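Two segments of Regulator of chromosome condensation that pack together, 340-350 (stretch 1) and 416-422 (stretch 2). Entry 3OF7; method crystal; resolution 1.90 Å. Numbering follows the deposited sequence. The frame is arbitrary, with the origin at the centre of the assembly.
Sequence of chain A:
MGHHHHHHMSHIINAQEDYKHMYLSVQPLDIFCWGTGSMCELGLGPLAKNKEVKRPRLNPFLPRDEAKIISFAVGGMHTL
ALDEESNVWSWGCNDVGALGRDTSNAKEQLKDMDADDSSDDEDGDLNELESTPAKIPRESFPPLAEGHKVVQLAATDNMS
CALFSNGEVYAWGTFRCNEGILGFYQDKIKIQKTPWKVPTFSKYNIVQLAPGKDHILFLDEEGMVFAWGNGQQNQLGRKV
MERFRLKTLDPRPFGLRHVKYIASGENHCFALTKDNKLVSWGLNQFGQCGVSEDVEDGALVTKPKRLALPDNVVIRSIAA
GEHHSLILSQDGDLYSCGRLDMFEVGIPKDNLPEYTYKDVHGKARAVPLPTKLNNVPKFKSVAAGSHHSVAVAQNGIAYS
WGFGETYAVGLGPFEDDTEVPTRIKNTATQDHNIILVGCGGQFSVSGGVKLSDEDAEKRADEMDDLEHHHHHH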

# COMPACT_ATOMS: atom_id res chain seq x y z
N LEU A 340 15.69 0.33 10.75
CA LEU A 340 16.16 1.66 11.14
C LEU A 340 17.27 2.21 10.22
O LEU A 340 17.59 3.41 10.26
CB LEU A 340 16.65 1.59 12.60
CG LEU A 340 16.89 2.80 13.50
CD1 LEU A 340 15.65 3.67 13.61
CD2 LEU A 340 17.30 2.28 14.88
N ASP A 341 17.85 1.33 9.39
CA ASP A 341 19.01 1.69 8.54
C ASP A 341 18.74 2.89 7.64
O ASP A 341 19.63 3.72 7.41
CB ASP A 341 19.45 0.50 7.67
CG ASP A 341 19.91 -0.70 8.48
OD1 ASP A 341 20.65 -0.51 9.47
OD2 ASP A 341 19.51 -1.83 8.14
N MET A 342 17.51 2.99 7.13
CA MET A 342 17.13 4.11 6.27
C MET A 342 16.04 4.95 6.95
O MET A 342 15.23 5.59 6.28
CB MET A 342 16.67 3.62 4.89
CG MET A 342 17.79 2.98 4.05
SD MET A 342 17.27 2.08 2.56
CE MET A 342 17.37 0.39 3.12
N PHE A 343 16.05 4.92 8.28
CA PHE A 343 15.09 5.67 9.10
C PHE A 343 13.64 5.29 8.82
O PHE A 343 12.74 6.11 9.01
CB PHE A 343 15.27 7.19 8.92
CG PHE A 343 16.59 7.74 9.43
CD1 PHE A 343 17.23 7.17 10.54
CD2 PHE A 343 17.15 8.86 8.83
CE1 PHE A 343 18.45 7.70 11.02
CE2 PHE A 343 18.36 9.41 9.31
CZ PHE A 343 19.01 8.81 10.41
N GLU A 344 13.41 4.05 8.37
CA GLU A 344 12.08 3.61 7.96
C GLU A 344 11.05 3.81 9.06
O GLU A 344 9.93 4.25 8.79
CB GLU A 344 12.08 2.15 7.47
CG GLU A 344 12.89 1.90 6.21
CD GLU A 344 14.33 1.45 6.47
OE1 GLU A 344 14.96 1.91 7.46
OE2 GLU A 344 14.85 0.65 5.66
N VAL A 345 11.44 3.50 10.30
CA VAL A 345 10.50 3.56 11.43
C VAL A 345 10.22 4.99 11.95
O VAL A 345 9.26 5.20 12.70
CB VAL A 345 10.92 2.62 12.60
CG1 VAL A 345 10.79 1.17 12.14
CG2 VAL A 345 12.34 2.92 13.06
N GLY A 346 11.05 5.96 11.55
CA GLY A 346 10.78 7.38 11.83
C GLY A 346 10.90 7.77 13.29
O GLY A 346 10.20 8.68 13.75
N ILE A 347 11.78 7.06 14.01
CA ILE A 347 12.08 7.36 15.42
C ILE A 347 13.46 8.03 15.49
O ILE A 347 14.43 7.51 14.94
CB ILE A 347 12.04 6.07 16.30
CG1 ILE A 347 10.66 5.40 16.22
CG2 ILE A 347 12.42 6.38 17.75
CD1 ILE A 347 10.64 3.94 16.65
N PRO A 348 13.56 9.20 16.15
CA PRO A 348 14.87 9.86 16.18
C PRO A 348 15.84 9.15 17.13
O PRO A 348 15.40 8.56 18.11
CB PRO A 348 14.55 11.26 16.68
CG PRO A 348 13.31 11.11 17.48
CD PRO A 348 12.54 9.94 16.92
N LYS A 349 17.13 9.23 16.82
CA LYS A 349 18.18 8.53 17.58
C LYS A 349 18.08 8.73 19.10
O LYS A 349 18.12 7.76 19.86
CB LYS A 349 19.57 8.95 17.08
CG LYS A 349 20.72 8.26 17.82
CD LYS A 349 22.04 8.39 17.07
CE LYS A 349 23.11 7.51 17.71
NZ LYS A 349 24.39 7.56 16.94
N ASP A 350 17.91 9.98 19.53
CA ASP A 350 17.86 10.31 20.96
C ASP A 350 16.59 9.86 21.68
O ASP A 350 16.39 10.18 22.85
CB ASP A 350 18.10 11.81 21.18
CG ASP A 350 19.51 12.24 20.83
N ASP A 416 19.74 12.77 1.50
CA ASP A 416 19.86 12.15 2.82
C ASP A 416 18.52 11.64 3.33
O ASP A 416 17.48 12.25 3.05
CB ASP A 416 20.45 13.13 3.84
CG ASP A 416 21.70 13.82 3.32
OD1 ASP A 416 21.57 14.85 2.63
OD2 ASP A 416 22.81 13.32 3.61
N ASP A 417 18.55 10.54 4.06
CA ASP A 417 17.34 9.97 4.66
C ASP A 417 16.71 10.93 5.66
O ASP A 417 17.41 11.70 6.31
CB ASP A 417 17.64 8.63 5.33
CG ASP A 417 18.26 7.62 4.37
OD1 ASP A 417 18.02 7.70 3.15
OD2 ASP A 417 18.99 6.73 4.85
N THR A 418 15.37 10.89 5.75
CA THR A 418 14.61 11.75 6.65
C THR A 418 14.22 10.97 7.90
O THR A 418 13.49 9.98 7.83
CB THR A 418 13.37 12.35 5.95
OG1 THR A 418 13.78 13.14 4.82
CG2 THR A 418 12.58 13.22 6.90
N GLU A 419 14.71 11.44 9.04
CA GLU A 419 14.67 10.68 10.30
C GLU A 419 13.29 10.54 10.96
O GLU A 419 12.98 9.50 11.53
CB GLU A 419 15.68 11.24 11.30
CG GLU A 419 15.91 10.34 12.50
CD GLU A 419 17.05 10.82 13.38
OE1 GLU A 419 17.32 12.04 13.39
OE2 GLU A 419 17.67 9.99 14.07
N VAL A 420 12.50 11.61 10.92
CA VAL A 420 11.20 11.63 11.57
C VAL A 420 10.17 12.20 10.59
O VAL A 420 10.55 12.85 9.63
CB VAL A 420 11.21 12.51 12.86
CG1 VAL A 420 12.06 11.86 13.95
CG2 VAL A 420 11.69 13.94 12.57
N PRO A 421 8.87 11.94 10.84
CA PRO A 421 7.83 12.47 9.96
C PRO A 421 7.96 13.99 9.77
O PRO A 421 7.94 14.75 10.75
CB PRO A 421 6.54 12.11 10.69
CG PRO A 421 6.90 10.85 11.43
CD PRO A 421 8.30 11.10 11.91
N THR A 422 8.09 14.41 8.52
CA THR A 422 8.41 15.78 8.18
C THR A 422 7.39 16.34 7.20
O THR A 422 7.11 15.74 6.15
CB THR A 422 9.87 15.88 7.65
OG1 THR A 422 10.77 15.39 8.65
CG2 THR A 422 10.25 17.30 7.30
O HOH W 1 19.80 6.97 7.51
O HOH W 2 14.14 6.87 12.15
O HOH W 3 17.12 7.26 14.33

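How does the contact begin at Asp341 and Met342? A water does the joining: water 1 donates to Asp341 O (3.3 Å) and to Asp417 OD2 (2.8 Å), linking a backbone carbonyl to a carboxylate whose other oxygen, Asp417 OD1, is bonded elsewhere in the structure. Met342 CA lies 3.5 Å from Asp417 OD2; the end of its side chain leads away, though Met342 CB still lies 3.9 Å from Asp417 OD2.

What does Phe343 gain by pointing toward stretch 2? It stands at the end of one type I turn and the start of the next, and its ring meets the aliphatic part of Glu419. Glu419 CG sits 3.8 Å from the centroid of the Phe343 ring and only 5° off the normal, a CH-pi contact over the face. Asp417 CB also approaches, 3.5 Å from Phe343 CD2.

What brings the stretches together at Gly346? Gly346 CA lies 3.1 Å from Glu419 O in a CA-H...O contact. An ideal CB here would lie 3.6 Å from Pro421 CD, a close but not clashing distance, so the positive phi, which by itself favours glycine, is the better reason for glycine.

How is Glu419 held beyond the glycine? Two waters meet at Ile347 O: water 2 donates to Ile347 O and Glu419 O, both at 2.9 Å, tying Ile347 to the backbone of Glu419, and water 3 donates to Ile347 O and Glu419 OE2, both at 2.8 Å, tying it to the carboxylate. Next along the stretch, Pro348 CD packs against Val420 CG1 at 3.6 Å. The extended side chain of Glu419 then reaches Lys349, where Lys349 N donates a hydrogen bond to Glu419 OE2 (2.9 Å, 150°), while the end of the Lys349 side chain leads away.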